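Long-range contacts in probable oxidoreductase (Pseudomonas aeruginosa, PDB 4B7C), which is a probable oxidoreductase of the medium-chain dehydrogenase/reductase family, probably NADP-dependent and of unknown substrate: residues 7-12 / 312-317; 50-55 / 321-326; 92-97 / 113-118; 206-211 / 231-236. All coordinates share one frame; numbering follows the deposited sequence.

Interaction 1: 7-12 / 312-317; sequences INRQYQ and GLETFP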
loop_
_atom_site.group_PDB
_atom_site.type_symbol
_atom_site.label_atom_id
_atom_site.label_comp_id
_atom_site.label_asym_id
_atom_site.label_seq_id
_atom_site.Cartn_x
_atom_site.Cartn_y
_atom_site.Cartn_z
ATOM N N ILE B 7 -46.265 -16.207 4.552
ATOM C CA ILE B 7 -45.596 -15.037 5.123
ATOM C C ILE B 7 -44.078 -15.124 5.004
ATOM O O ILE B 7 -43.473 -16.144 5.331
ATOM C CB ILE B 7 -45.981 -14.802 6.612
ATOM C CG1 ILE B 7 -47.478 -14.456 6.716
ATOM C CG2 ILE B 7 -45.150 -13.682 7.216
ATOM C CD1 ILE B 7 -47.812 -13.052 6.237
ATOM N N ASN B 8 -43.476 -14.024 4.569
ATOM C CA ASN B 8 -42.018 -13.872 4.573
ATOM C C ASN B 8 -41.609 -12.930 5.695
ATOM O O ASN B 8 -41.855 -11.733 5.622
ATOM C CB ASN B 8 -41.530 -13.327 3.222
ATOM C CG ASN B 8 -40.014 -13.227 3.139
ATOM O OD1 ASN B 8 -39.285 -13.986 3.796
ATOM N ND2 ASN B 8 -39.528 -12.280 2.335
ATOM N N ARG B 9 -40.988 -13.475 6.739
ATOM C CA ARG B 9 -40.477 -12.636 7.820
ATOM C C ARG B 9 -39.156 -12.032 7.365
ATOM O O ARG B 9 -38.312 -12.729 6.788
ATOM C CB ARG B 9 -40.255 -13.416 9.114
ATOM C CG ARG B 9 -41.495 -14.130 9.647
ATOM C CD ARG B 9 -41.134 -15.041 10.802
ATOM N NE ARG B 9 -40.186 -16.070 10.403
ATOM C CZ ARG B 9 -39.440 -16.775 11.245
ATOM N NH1 ARG B 9 -39.513 -16.582 12.559
ATOM N NH2 ARG B 9 -38.602 -17.678 10.766
ATOM N N GLN B 10 -38.982 -10.746 7.655
ATOM C CA GLN B 10 -37.799 -10.004 7.231
ATOM C C GLN B 10 -37.271 -9.101 8.332
ATOM O O GLN B 10 -38.043 -8.496 9.078
ATOM C CB GLN B 10 -38.120 -9.107 6.046
ATOM C CG GLN B 10 -38.813 -9.755 4.874
ATOM C CD GLN B 10 -39.074 -8.724 3.788
ATOM O OE1 GLN B 10 -39.606 -7.651 4.062
ATOM N NE2 GLN B 10 -38.649 -9.021 2.560
ATOM N N TYR B 11 -35.955 -9.006 8.412
ATOM C CA TYR B 11 -35.321 -7.958 9.191
ATOM C C TYR B 11 -34.919 -6.835 8.256
ATOM O O TYR B 11 -34.097 -7.025 7.354
ATOM C CB TYR B 11 -34.115 -8.458 9.967
ATOM C CG TYR B 11 -34.478 -8.984 11.317
ATOM C CD1 TYR B 11 -34.859 -8.118 12.340
ATOM C CD2 TYR B 11 -34.445 -10.350 11.585
ATOM C CE1 TYR B 11 -35.193 -8.598 13.592
ATOM C CE2 TYR B 11 -34.788 -10.837 12.828
ATOM C CZ TYR B 11 -35.161 -9.954 13.831
ATOM O OH TYR B 11 -35.502 -10.441 15.061
ATOM N N GLN B 12 -35.529 -5.673 8.468
ATOM C CA GLN B 12 -35.211 -4.485 7.688
ATOM C C GLN B 12 -34.288 -3.576 8.479
ATOM O O GLN B 12 -34.312 -3.573 9.705
ATOM C CB GLN B 12 -36.468 -3.718 7.320
ATOM C CG GLN B 12 -37.433 -4.499 6.456
ATOM C CD GLN B 12 -38.738 -3.763 6.223
ATOM O OE1 GLN B 12 -38.986 -2.715 6.818
ATOM N NE2 GLN B 12 -39.589 -4.318 5.361
ATOM N N GLY B 312 -32.591 -19.937 14.362
ATOM C CA GLY B 312 -33.728 -19.035 14.421
ATOM C C GLY B 312 -33.482 -17.650 13.840
ATOM O O GLY B 312 -32.713 -16.850 14.392
ATOM N N LEU B 313 -34.160 -17.368 12.729
ATOM C CA LEU B 313 -34.103 -16.075 12.058
ATOM C C LEU B 313 -34.348 -14.923 13.038
ATOM O O LEU B 313 -33.666 -13.893 12.995
ATOM C CB LEU B 313 -35.145 -16.010 10.942
ATOM C CG LEU B 313 -35.245 -14.669 10.222
ATOM C CD1 LEU B 313 -33.968 -14.433 9.418
ATOM C CD2 LEU B 313 -36.459 -14.611 9.326
ATOM N N GLU B 314 -35.314 -15.133 13.927
ATOM C CA GLU B 314 -35.741 -14.131 14.911
ATOM C C GLU B 314 -34.603 -13.680 15.854
ATOM O O GLU B 314 -34.654 -12.587 16.393
ATOM C CB GLU B 314 -36.992 -14.619 15.699
ATOM C CG GLU B 314 -36.766 -15.796 16.661
ATOM C CD GLU B 314 -36.730 -17.163 15.981
ATOM O OE1 GLU B 314 -36.870 -17.247 14.736
ATOM O OE2 GLU B 314 -36.552 -18.172 16.706
ATOM N N THR B 315 -33.591 -14.524 16.043
ATOM C CA THR B 315 -32.446 -14.202 16.906
ATOM C C THR B 315 -31.380 -13.315 16.242
ATOM O O THR B 315 -30.391 -12.949 16.883
ATOM C CB THR B 315 -31.723 -15.465 17.413
ATOM O OG1 THR B 315 -30.985 -16.074 16.341
ATOM C CG2 THR B 315 -32.724 -16.465 18.024
ATOM N N PHE B 316 -31.609 -12.947 14.986
ATOM C CA PHE B 316 -30.606 -12.226 14.180
ATOM C C PHE B 316 -29.893 -11.031 14.878
ATOM O O PHE B 316 -28.661 -11.014 14.956
ATOM C CB PHE B 316 -31.208 -11.783 12.836
ATOM C CG PHE B 316 -30.329 -10.836 12.070
ATOM C CD1 PHE B 316 -29.157 -11.277 11.501
ATOM C CD2 PHE B 316 -30.642 -9.485 11.991
ATOM C CE1 PHE B 316 -28.322 -10.398 10.841
ATOM C CE2 PHE B 316 -29.814 -8.588 11.329
ATOM C CZ PHE B 316 -28.642 -9.053 10.749
ATOM N N PRO B 317 -30.651 -10.036 15.375
ATOM C CA PRO B 317 -30.000 -8.874 16.029
ATOM C C PRO B 317 -29.055 -9.240 17.152
ATOM O O PRO B 317 -27.996 -8.628 17.263
ATOM C CB PRO B 317 -31.182 -8.062 16.591
ATOM C CG PRO B 317 -32.337 -8.462 15.751
ATOM C CD PRO B 317 -32.116 -9.923 15.447
#
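Tyr11 and Arg9, two residues apart on strand 7-12 and with their CB atoms on the same side of it, reach the turn 312-317 through different chemistry. The polar contacts lie at the outer ends of the two side chains. Tyr11 OH donates to the backbone carbonyl Glu314 O over 2.7 Å, the hydroxyl being tilted 34° from the carbonyl plane. Leu313 O lies at the edge of the same ring, 3.3 Å from Tyr11 CE2. The salt bridge between Arg9 NH1 and Glu314 OE1 is weak at 3.5 Å, the carboxylate oxygen lying near the guanidinium plane at its edge. A methyl covers the same cationic group from above: Leu313 CD2 sits 3.8 Å over one face of the Arg9 guanidinium plane, offset toward its rim. A stronger ionic partner of Arg9 is Asp104, which takes NE.

In fold terms, the contact ties the N-terminal strand, paired antiparallel with strand 26-32 in the GroES-like domain, to a 3-10 turn entering helix 316-321 near the C-terminus. Within that turn Gly312 O accepts from both Thr315 N and Thr315 OG1.

Apolar packing gathers round the Tyr11 ring. Phe316 CD2 covers one face of it, yet the two rings meet obliquely, centroids 5.5 Å apart and planes at 43°. Pro317 crosses Tyr11 at about a right angle, its CD 3.4 Å from Tyr11 CZ. Phe28 stacks on Tyr11, and Phe26 meets Phe316 edge-to-face.

Interaction 2: 50-55 / 321-326; sequences LDPAMR and LKLFSG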
loop_
_atom_site.group_PDB
_atom_site.type_symbol
_atom_site.label_atom_id
_atom_site.label_comp_id
_atom_site.label_asym_id
_atom_site.label_seq_id
_atom_site.Cartn_x
_atom_site.Cartn_y
_atom_site.Cartn_z
ATOM N N LEU B 50 -23.433 -14.715 8.866
ATOM C CA LEU B 50 -23.243 -13.529 9.684
ATOM C C LEU B 50 -21.761 -13.158 9.623
ATOM O O LEU B 50 -20.902 -13.948 10.040
ATOM C CB LEU B 50 -23.735 -13.760 11.115
ATOM C CG LEU B 50 -25.236 -13.554 11.374
ATOM C CD1 LEU B 50 -26.125 -14.223 10.341
ATOM C CD2 LEU B 50 -25.587 -14.072 12.760
ATOM N N ASP B 51 -21.502 -11.950 9.102
ATOM C CA ASP B 51 -20.152 -11.456 8.775
ATOM C C ASP B 51 -19.895 -10.057 9.322
ATOM O O ASP B 51 -20.765 -9.190 9.230
ATOM C CB ASP B 51 -19.930 -11.291 7.251
ATOM C CG ASP B 51 -20.220 -12.568 6.447
ATOM O OD1 ASP B 51 -19.643 -13.619 6.799
ATOM O OD2 ASP B 51 -20.997 -12.525 5.449
ATOM N N PRO B 52 -18.670 -9.806 9.818
ATOM C CA PRO B 52 -18.329 -8.450 10.303
ATOM C C PRO B 52 -18.567 -7.359 9.265
ATOM O O PRO B 52 -18.886 -6.220 9.633
ATOM C CB PRO B 52 -16.833 -8.564 10.632
ATOM C CG PRO B 52 -16.625 -10.012 10.926
ATOM C CD PRO B 52 -17.535 -10.731 9.970
ATOM N N ALA B 53 -18.404 -7.702 7.983
ATOM C CA ALA B 53 -18.663 -6.758 6.883
ATOM C C ALA B 53 -20.072 -6.177 6.936
ATOM O O ALA B 53 -20.326 -5.101 6.385
ATOM C CB ALA B 53 -18.402 -7.407 5.530
ATOM N N MET B 54 -20.978 -6.876 7.612
ATOM C CA MET B 54 -22.362 -6.389 7.789
ATOM C C MET B 54 -22.432 -5.014 8.462
ATOM O O MET B 54 -23.330 -4.206 8.195
ATOM C CB MET B 54 -23.182 -7.371 8.622
ATOM C CG MET B 54 -23.685 -8.556 7.831
ATOM S SD MET B 54 -24.477 -9.793 8.831
ATOM C CE MET B 54 -25.748 -10.468 7.754
ATOM N N ARG B 55 -21.466 -4.752 9.328
ATOM C CA ARG B 55 -21.378 -3.449 9.998
ATOM C C ARG B 55 -21.141 -2.307 8.979
ATOM O O ARG B 55 -21.803 -1.246 9.007
ATOM C CB ARG B 55 -20.309 -3.525 11.099
ATOM C CG ARG B 55 -20.483 -2.503 12.229
ATOM C CD ARG B 55 -21.851 -2.197 12.717
ATOM N NE ARG B 55 -21.896 -0.874 13.335
ATOM C CZ ARG B 55 -22.083 0.295 12.722
ATOM N NH1 ARG B 55 -22.267 0.378 11.409
ATOM N NH2 ARG B 55 -22.087 1.410 13.453
ATOM N N LEU B 321 -24.480 -9.484 17.276
ATOM C CA LEU B 321 -23.583 -8.895 18.292
ATOM C C LEU B 321 -22.487 -9.843 18.730
ATOM O O LEU B 321 -21.372 -9.405 19.026
ATOM C CB LEU B 321 -24.359 -8.444 19.526
ATOM C CG LEU B 321 -25.281 -7.258 19.215
ATOM C CD1 LEU B 321 -25.906 -6.670 20.467
ATOM C CD2 LEU B 321 -24.564 -6.168 18.429
ATOM N N LYS B 322 -22.793 -11.140 18.721
ATOM C CA LYS B 322 -21.835 -12.183 19.084
ATOM C C LYS B 322 -20.604 -12.147 18.192
ATOM O O LYS B 322 -19.523 -12.620 18.564
ATOM C CB LYS B 322 -22.521 -13.554 18.995
ATOM C CG LYS B 322 -21.670 -14.760 19.349
ATOM C CD LYS B 322 -22.473 -16.060 19.259
ATOM C CE LYS B 322 -21.706 -17.262 19.788
ATOM N NZ LYS B 322 -22.473 -18.520 19.513
ATOM N N LEU B 323 -20.784 -11.603 16.995
ATOM C CA LEU B 323 -19.714 -11.457 16.024
ATOM C C LEU B 323 -18.625 -10.506 16.528
ATOM O O LEU B 323 -17.443 -10.690 16.237
ATOM C CB LEU B 323 -20.296 -10.926 14.715
ATOM C CG LEU B 323 -19.710 -11.488 13.416
ATOM C CD1 LEU B 323 -19.280 -12.942 13.515
ATOM C CD2 LEU B 323 -20.731 -11.320 12.299
ATOM N N PHE B 324 -19.027 -9.505 17.303
ATOM C CA PHE B 324 -18.086 -8.499 17.814
ATOM C C PHE B 324 -17.725 -8.657 19.279
ATOM O O PHE B 324 -17.245 -7.712 19.904
ATOM C CB PHE B 324 -18.629 -7.098 17.608
ATOM C CG PHE B 324 -19.046 -6.807 16.197
ATOM C CD1 PHE B 324 -18.096 -6.569 15.205
ATOM C CD2 PHE B 324 -20.384 -6.759 15.862
ATOM C CE1 PHE B 324 -18.491 -6.292 13.904
ATOM C CE2 PHE B 324 -20.783 -6.484 14.567
ATOM C CZ PHE B 324 -19.836 -6.256 13.584
ATOM N N SER B 325 -17.920 -9.851 19.817
ATOM C CA SER B 325 -17.676 -10.109 21.215
ATOM C C SER B 325 -16.429 -10.975 21.414
ATOM O O SER B 325 -16.064 -11.256 22.549
ATOM C CB SER B 325 -18.940 -10.718 21.817
ATOM O OG SER B 325 -19.086 -12.088 21.626
ATOM N N GLY B 326 -15.742 -11.352 20.330
ATOM C CA GLY B 326 -14.713 -12.399 20.411
ATOM C C GLY B 326 -15.285 -13.716 20.912
ATOM O O GLY B 326 -14.567 -14.610 21.369
#
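The Phe324 ring has Pro52 O near its plane, at the edge, with CZ 4.1 Å from that oxygen. Arg55 CB approaches the same Phe324 CZ obliquely, at 3.7 Å, and Arg55 CG follows at 4.0 Å from it. It is the aliphatic root of Arg55 that meets the ring; the charged end leads away to Asn59 and to the carbonyl of Gly19. The two side chains cross at about a right angle, and the guanidinium plane stands 88° from the ring plane.

The contact joins the segment that follows strand 41-49 and enters helix 53-58, part of the GroES-like domain, to the loop between helix 316-321 and strand 331-335. Leu50 and Leu323 both pack on Leu332 of strand 331-335, which pairs antiparallel with strand 41-49, so the contact lies beside the mixed sheet.

Leu323 supplies the second half. Its CD2 presses against backbone rather than side chain, 3.3 Å from Asp51 C and 3.4 Å from Leu50 C, and it also reaches Leu50 CB at 4.0 Å. Pro52 crosses Leu323 at about a right angle, with CD 4.0 Å from Leu323 CD2. Asp51 turns its CB away from Leu323, and its carboxylate forms a salt bridge with Lys331.

Interaction 3: 92-97 / 113-118; sequences AGDYVN and FYKVDP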
loop_
_atom_site.group_PDB
_atom_site.type_symbol
_atom_site.label_atom_id
_atom_site.label_comp_id
_atom_site.label_asym_id
_atom_site.label_seq_id
_atom_site.Cartn_x
_atom_site.Cartn_y
_atom_site.Cartn_z
ATOM N N ALA B 92 -35.942 -25.575 -10.012
ATOM C CA ALA B 92 -36.505 -26.001 -8.746
ATOM C C ALA B 92 -35.714 -27.204 -8.207
ATOM O O ALA B 92 -35.417 -28.155 -8.936
ATOM C CB ALA B 92 -37.977 -26.344 -8.930
ATOM N N GLY B 93 -35.351 -27.148 -6.926
ATOM C CA GLY B 93 -34.563 -28.217 -6.295
ATOM C C GLY B 93 -33.077 -27.919 -6.205
ATOM O O GLY B 93 -32.369 -28.534 -5.395
ATOM N N ASP B 94 -32.604 -26.981 -7.025
ATOM C CA ASP B 94 -31.222 -26.494 -6.918
ATOM C C ASP B 94 -31.011 -25.848 -5.558
ATOM O O ASP B 94 -31.891 -25.152 -5.048
ATOM C CB ASP B 94 -30.884 -25.444 -7.987
ATOM C CG ASP B 94 -30.726 -26.033 -9.382
ATOM O OD1 ASP B 94 -30.650 -27.273 -9.513
ATOM O OD2 ASP B 94 -30.682 -25.237 -10.347
ATOM N N TYR B 95 -29.832 -26.068 -4.991
ATOM C CA TYR B 95 -29.367 -25.284 -3.863
ATOM C C TYR B 95 -28.403 -24.229 -4.380
ATOM O O TYR B 95 -27.529 -24.511 -5.199
ATOM C CB TYR B 95 -28.689 -26.142 -2.797
ATOM C CG TYR B 95 -29.677 -26.953 -2.006
ATOM C CD1 TYR B 95 -30.169 -28.161 -2.507
ATOM C CD2 TYR B 95 -30.153 -26.510 -0.775
ATOM C CE1 TYR B 95 -31.091 -28.919 -1.797
ATOM C CE2 TYR B 95 -31.073 -27.257 -0.060
ATOM C CZ TYR B 95 -31.539 -28.460 -0.578
ATOM O OH TYR B 95 -32.449 -29.208 0.132
ATOM N N VAL B 96 -28.572 -23.011 -3.876
ATOM C CA VAL B 96 -27.792 -21.876 -4.334
ATOM C C VAL B 96 -27.151 -21.096 -3.186
ATOM O O VAL B 96 -27.659 -21.081 -2.061
ATOM C CB VAL B 96 -28.640 -20.892 -5.184
ATOM C CG1 VAL B 96 -29.102 -21.540 -6.464
ATOM C CG2 VAL B 96 -29.845 -20.345 -4.402
ATOM N N ASN B 97 -26.023 -20.465 -3.505
ATOM C CA ASN B 97 -25.357 -19.474 -2.659
ATOM C C ASN B 97 -25.566 -18.116 -3.296
ATOM O O ASN B 97 -25.426 -17.956 -4.502
ATOM C CB ASN B 97 -23.856 -19.767 -2.547
ATOM C CG ASN B 97 -23.091 -18.706 -1.758
ATOM O OD1 ASN B 97 -23.040 -17.536 -2.147
ATOM N ND2 ASN B 97 -22.459 -19.122 -0.670
ATOM N N PHE B 113 -25.369 -15.249 -8.014
ATOM C CA PHE B 113 -25.710 -16.528 -7.385
ATOM C C PHE B 113 -24.971 -17.665 -8.076
ATOM O O PHE B 113 -24.735 -17.613 -9.276
ATOM C CB PHE B 113 -27.207 -16.826 -7.480
ATOM C CG PHE B 113 -28.074 -16.037 -6.535
ATOM C CD1 PHE B 113 -27.817 -14.702 -6.264
ATOM C CD2 PHE B 113 -29.185 -16.631 -5.947
ATOM C CE1 PHE B 113 -28.643 -13.979 -5.419
ATOM C CE2 PHE B 113 -30.015 -15.911 -5.093
ATOM C CZ PHE B 113 -29.741 -14.583 -4.832
ATOM N N TYR B 114 -24.593 -18.683 -7.314
ATOM C CA TYR B 114 -24.074 -19.922 -7.895
ATOM C C TYR B 114 -24.644 -21.152 -7.198
ATOM O O TYR B 114 -25.007 -21.125 -6.021
ATOM C CB TYR B 114 -22.545 -19.950 -7.914
ATOM C CG TYR B 114 -21.856 -19.836 -6.579
ATOM C CD1 TYR B 114 -21.545 -18.594 -6.023
ATOM C CD2 TYR B 114 -21.483 -20.973 -5.880
ATOM C CE1 TYR B 114 -20.892 -18.521 -4.797
ATOM C CE2 TYR B 114 -20.832 -20.905 -4.662
ATOM C CZ TYR B 114 -20.544 -19.671 -4.122
ATOM O OH TYR B 114 -19.907 -19.618 -2.890
ATOM N N LYS B 115 -24.762 -22.227 -7.960
ATOM C CA LYS B 115 -25.278 -23.488 -7.440
ATOM C C LYS B 115 -24.253 -24.173 -6.561
ATOM O O LYS B 115 -23.082 -24.103 -6.849
ATOM C CB LYS B 115 -25.665 -24.435 -8.581
ATOM C CG LYS B 115 -26.724 -23.871 -9.520
ATOM C CD LYS B 115 -27.258 -24.924 -10.480
ATOM C CE LYS B 115 -27.893 -24.271 -11.713
ATOM N NZ LYS B 115 -28.782 -25.111 -12.556
ATOM N N VAL B 116 -24.713 -24.823 -5.498
ATOM C CA VAL B 116 -23.849 -25.631 -4.600
ATOM C C VAL B 116 -24.403 -27.055 -4.452
ATOM O O VAL B 116 -25.612 -27.262 -4.571
ATOM C CB VAL B 116 -23.666 -24.987 -3.195
ATOM C CG1 VAL B 116 -22.893 -23.663 -3.301
ATOM C CG2 VAL B 116 -24.999 -24.759 -2.508
ATOM N N ASP B 117 -23.505 -28.024 -4.240
ATOM C CA ASP B 117 -23.858 -29.459 -4.189
ATOM C C ASP B 117 -23.900 -29.966 -2.742
ATOM O O ASP B 117 -22.859 -30.209 -2.151
ATOM C CB ASP B 117 -22.837 -30.272 -5.010
ATOM C CG ASP B 117 -23.231 -31.755 -5.181
ATOM O OD1 ASP B 117 -24.196 -32.229 -4.550
ATOM O OD2 ASP B 117 -22.549 -32.447 -5.965
ATOM N N PRO B 118 -25.101 -30.136 -2.182
ATOM C CA PRO B 118 -25.233 -30.581 -0.799
ATOM C C PRO B 118 -24.781 -32.017 -0.518
ATOM O O PRO B 118 -24.642 -32.384 0.632
ATOM C CB PRO B 118 -26.725 -30.425 -0.498
ATOM C CG PRO B 118 -27.391 -30.143 -1.784
ATOM C CD PRO B 118 -26.397 -30.063 -2.883
HETATM O O HOH W 1 -27.727 -27.782 -6.030
#
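Asn97 and Tyr114 form the compact end of this antiparallel pairing. Their backbones make a hydrogen-bonded pair: Asn97 N donates to Tyr114 O at 2.8 Å, and Tyr114 N returns a bond to Asn97 O at 3.0 Å. The side chains lie side by side and point the same way, amide and ring planes 13° apart and stacked. Asn97 CB makes a CH-pi contact, 3.9 Å from the Tyr114 ring centroid and 18° off the normal. On the other face, Val96 CG2 meets Phe113 CD2 at 4.1 Å.

Toward Val116 the strands part. Val116 N still donates to Tyr95 O, but water 1 replaces the return bond of the same pair, accepting from Tyr95 N and donating to Val116 O. Beyond it, Pro118 crosses the Tyr95 side chain at about a right angle, its CG 3.5 Å from Tyr95 CD1. On the exposed flank the extended Lys115 chain carries NZ to within 2.9 Å of Asp94 OD2 in a salt bridge; NZ approaches that oxygen from above the carboxylate, 36° out of its plane. The same oxygen also accepts from Gln91 N.

Strand 95-97 pairs on with strand 77-85 as well, so this short antiparallel ladder extends the mixed sheet of the GroES-like domain of medium-chain dehydrogenases/reductases.

Interaction 4: 206-211 / 231-236; sequences DLAAGL and LDTVLT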
loop_
_atom_site.group_PDB
_atom_site.type_symbol
_atom_site.label_atom_id
_atom_site.label_comp_id
_atom_site.label_asym_id
_atom_site.label_seq_id
_atom_site.Cartn_x
_atom_site.Cartn_y
_atom_site.Cartn_z
ATOM N N ASP B 206 2.470 -8.661 24.866
ATOM C CA ASP B 206 2.886 -7.560 23.990
ATOM C C ASP B 206 3.117 -8.079 22.570
ATOM O O ASP B 206 3.900 -9.009 22.357
ATOM C CB ASP B 206 4.152 -6.878 24.510
ATOM C CG ASP B 206 4.615 -5.735 23.603
ATOM O OD1 ASP B 206 3.925 -4.692 23.543
ATOM O OD2 ASP B 206 5.675 -5.891 22.952
ATOM N N LEU B 207 2.443 -7.462 21.603
ATOM C CA LEU B 207 2.482 -7.922 20.202
ATOM C C LEU B 207 3.887 -7.869 19.608
ATOM O O LEU B 207 4.350 -8.838 19.011
ATOM C CB LEU B 207 1.516 -7.109 19.331
ATOM C CG LEU B 207 1.477 -7.534 17.844
ATOM C CD1 LEU B 207 1.472 -9.046 17.601
ATOM C CD2 LEU B 207 0.279 -6.889 17.162
ATOM N N ALA B 208 4.566 -6.739 19.796
ATOM C CA ALA B 208 5.948 -6.566 19.317
ATOM C C ALA B 208 6.888 -7.662 19.830
ATOM O O ALA B 208 7.669 -8.239 19.064
ATOM C CB ALA B 208 6.483 -5.195 19.698
ATOM N N ALA B 209 6.804 -7.941 21.129
ATOM C CA ALA B 209 7.590 -9.016 21.755
ATOM C C ALA B 209 7.237 -10.375 21.146
ATOM O O ALA B 209 8.114 -11.194 20.831
ATOM C CB ALA B 209 7.358 -9.041 23.262
ATOM N N GLY B 210 5.941 -10.600 20.972
ATOM C CA GLY B 210 5.457 -11.829 20.341
ATOM C C GLY B 210 6.003 -11.990 18.927
ATOM O O GLY B 210 6.466 -13.069 18.541
ATOM N N LEU B 211 5.967 -10.903 18.160
ATOM C CA LEU B 211 6.464 -10.910 16.778
ATOM C C LEU B 211 7.962 -11.177 16.723
ATOM O O LEU B 211 8.434 -11.906 15.843
ATOM C CB LEU B 211 6.132 -9.588 16.064
ATOM C CG LEU B 211 4.659 -9.353 15.743
ATOM C CD1 LEU B 211 4.415 -7.918 15.325
ATOM C CD2 LEU B 211 4.225 -10.320 14.651
ATOM N N LEU B 231 -2.176 -3.861 12.704
ATOM C CA LEU B 231 -1.563 -3.599 11.392
ATOM C C LEU B 231 -0.335 -2.700 11.544
ATOM O O LEU B 231 0.734 -2.977 10.992
ATOM C CB LEU B 231 -2.577 -2.933 10.452
ATOM C CG LEU B 231 -2.029 -2.280 9.175
ATOM C CD1 LEU B 231 -1.316 -3.285 8.302
ATOM C CD2 LEU B 231 -3.171 -1.596 8.439
ATOM N N ASP B 232 -0.502 -1.640 12.316
ATOM C CA ASP B 232 0.571 -0.652 12.502
ATOM C C ASP B 232 1.811 -1.279 13.135
ATOM O O ASP B 232 2.933 -0.970 12.748
ATOM C CB ASP B 232 0.083 0.523 13.346
ATOM C CG ASP B 232 0.648 1.859 12.878
ATOM O OD1 ASP B 232 1.397 1.887 11.876
ATOM O OD2 ASP B 232 0.331 2.885 13.522
ATOM N N THR B 233 1.596 -2.182 14.094
ATOM C CA THR B 233 2.698 -2.885 14.754
ATOM C C THR B 233 3.351 -3.897 13.830
ATOM O O THR B 233 4.573 -4.041 13.804
ATOM C CB THR B 233 2.227 -3.598 16.040
ATOM O OG1 THR B 233 1.642 -2.638 16.924
ATOM C CG2 THR B 233 3.394 -4.278 16.746
ATOM N N VAL B 234 2.541 -4.607 13.059
ATOM C CA VAL B 234 3.068 -5.577 12.105
ATOM C C VAL B 234 3.972 -4.908 11.062
ATOM O O VAL B 234 4.992 -5.465 10.651
ATOM C CB VAL B 234 1.918 -6.349 11.423
ATOM C CG1 VAL B 234 2.452 -7.205 10.289
ATOM C CG2 VAL B 234 1.183 -7.194 12.459
ATOM N N LEU B 235 3.585 -3.709 10.648
ATOM C CA LEU B 235 4.369 -2.918 9.672
ATOM C C LEU B 235 5.813 -2.675 10.109
ATOM O O LEU B 235 6.708 -2.605 9.274
ATOM C CB LEU B 235 3.693 -1.569 9.402
ATOM C CG LEU B 235 2.563 -1.611 8.359
ATOM C CD1 LEU B 235 1.652 -0.407 8.444
ATOM C CD2 LEU B 235 3.165 -1.737 6.965
ATOM N N THR B 236 6.051 -2.585 11.418
ATOM C CA THR B 236 7.423 -2.399 11.931
ATOM C C THR B 236 8.309 -3.631 11.727
ATOM O O THR B 236 9.531 -3.540 11.844
ATOM C CB THR B 236 7.440 -2.025 13.425
ATOM O OG1 THR B 236 7.007 -3.139 14.220
ATOM C CG2 THR B 236 6.530 -0.838 13.675
#
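Thr233 meets Leu207, Ala208 and Leu211 chiefly through its methyl, CG2, and is the first residue of segment 231-236 to touch helix 207-214. Its CG2 lies anti to the backbone N (chi1 -57° for OG1, which sits beside the N). That methyl is 3.9 Å from Leu207 CG and 4.0 Å from Leu211 CD1, so it rests against two leucines one turn apart on the partner helix. Ala208 borders the same methyl, with Ala208 N 4.1 Å from Thr233 CG2. Leu207 and Thr233 slide past each other in opposite directions, which also brings Leu207 CD2 to 4.0 Å from Thr233 CB, whereas Leu211 approaches Thr233 at a slant. The hydroxyl of Thr233 is engaged within its own helix, 228-235, bonded to Glu229 O.

Val234 comes next and touches less closely: Leu211 CD1 stands 4.2 Å from Val234 CA and 4.4 Å from Val234 CG2. Its side chain also packs on Ile219 and Phe222 of the sheet. At the end of the segment, Thr236 OG1 donates to Thr233 O at 2.6 Å, and Thr236 N donates to that same carbonyl.

The axes of the short helical pieces 207-211 and 231-235 run 10.1 Å apart at closest and cross at -42°. Leu207 and Leu211 rest on Ile200 and Val234 on Ile180, so both helices cover one face of the parallel six-stranded sheet, as expected of neighbouring helices in the Rossmann fold of an NADP-dependent dehydrogenase/reductase.

How the interactions relate
Interactions 1 and 2 are neighbours: their centres are about 17 Å apart, and Phe316 CE1 of the first packs 4.0 Å from Met54 CE of the second. Their segments alternate along the chain, each joining an early segment to one leading into or just following helix 316-321. Interaction 3 lies within both loops in sequence but touches neither, its nearest atoms about 12 Å from interaction 1 and about 9 Å from interaction 2. Interaction 4 belongs to the Rossmann-type domain, its centre about 43 Å from that of interaction 3 and across the chain's centre. Interaction 2 lies between, its centre about 24 Å from that of interaction 4.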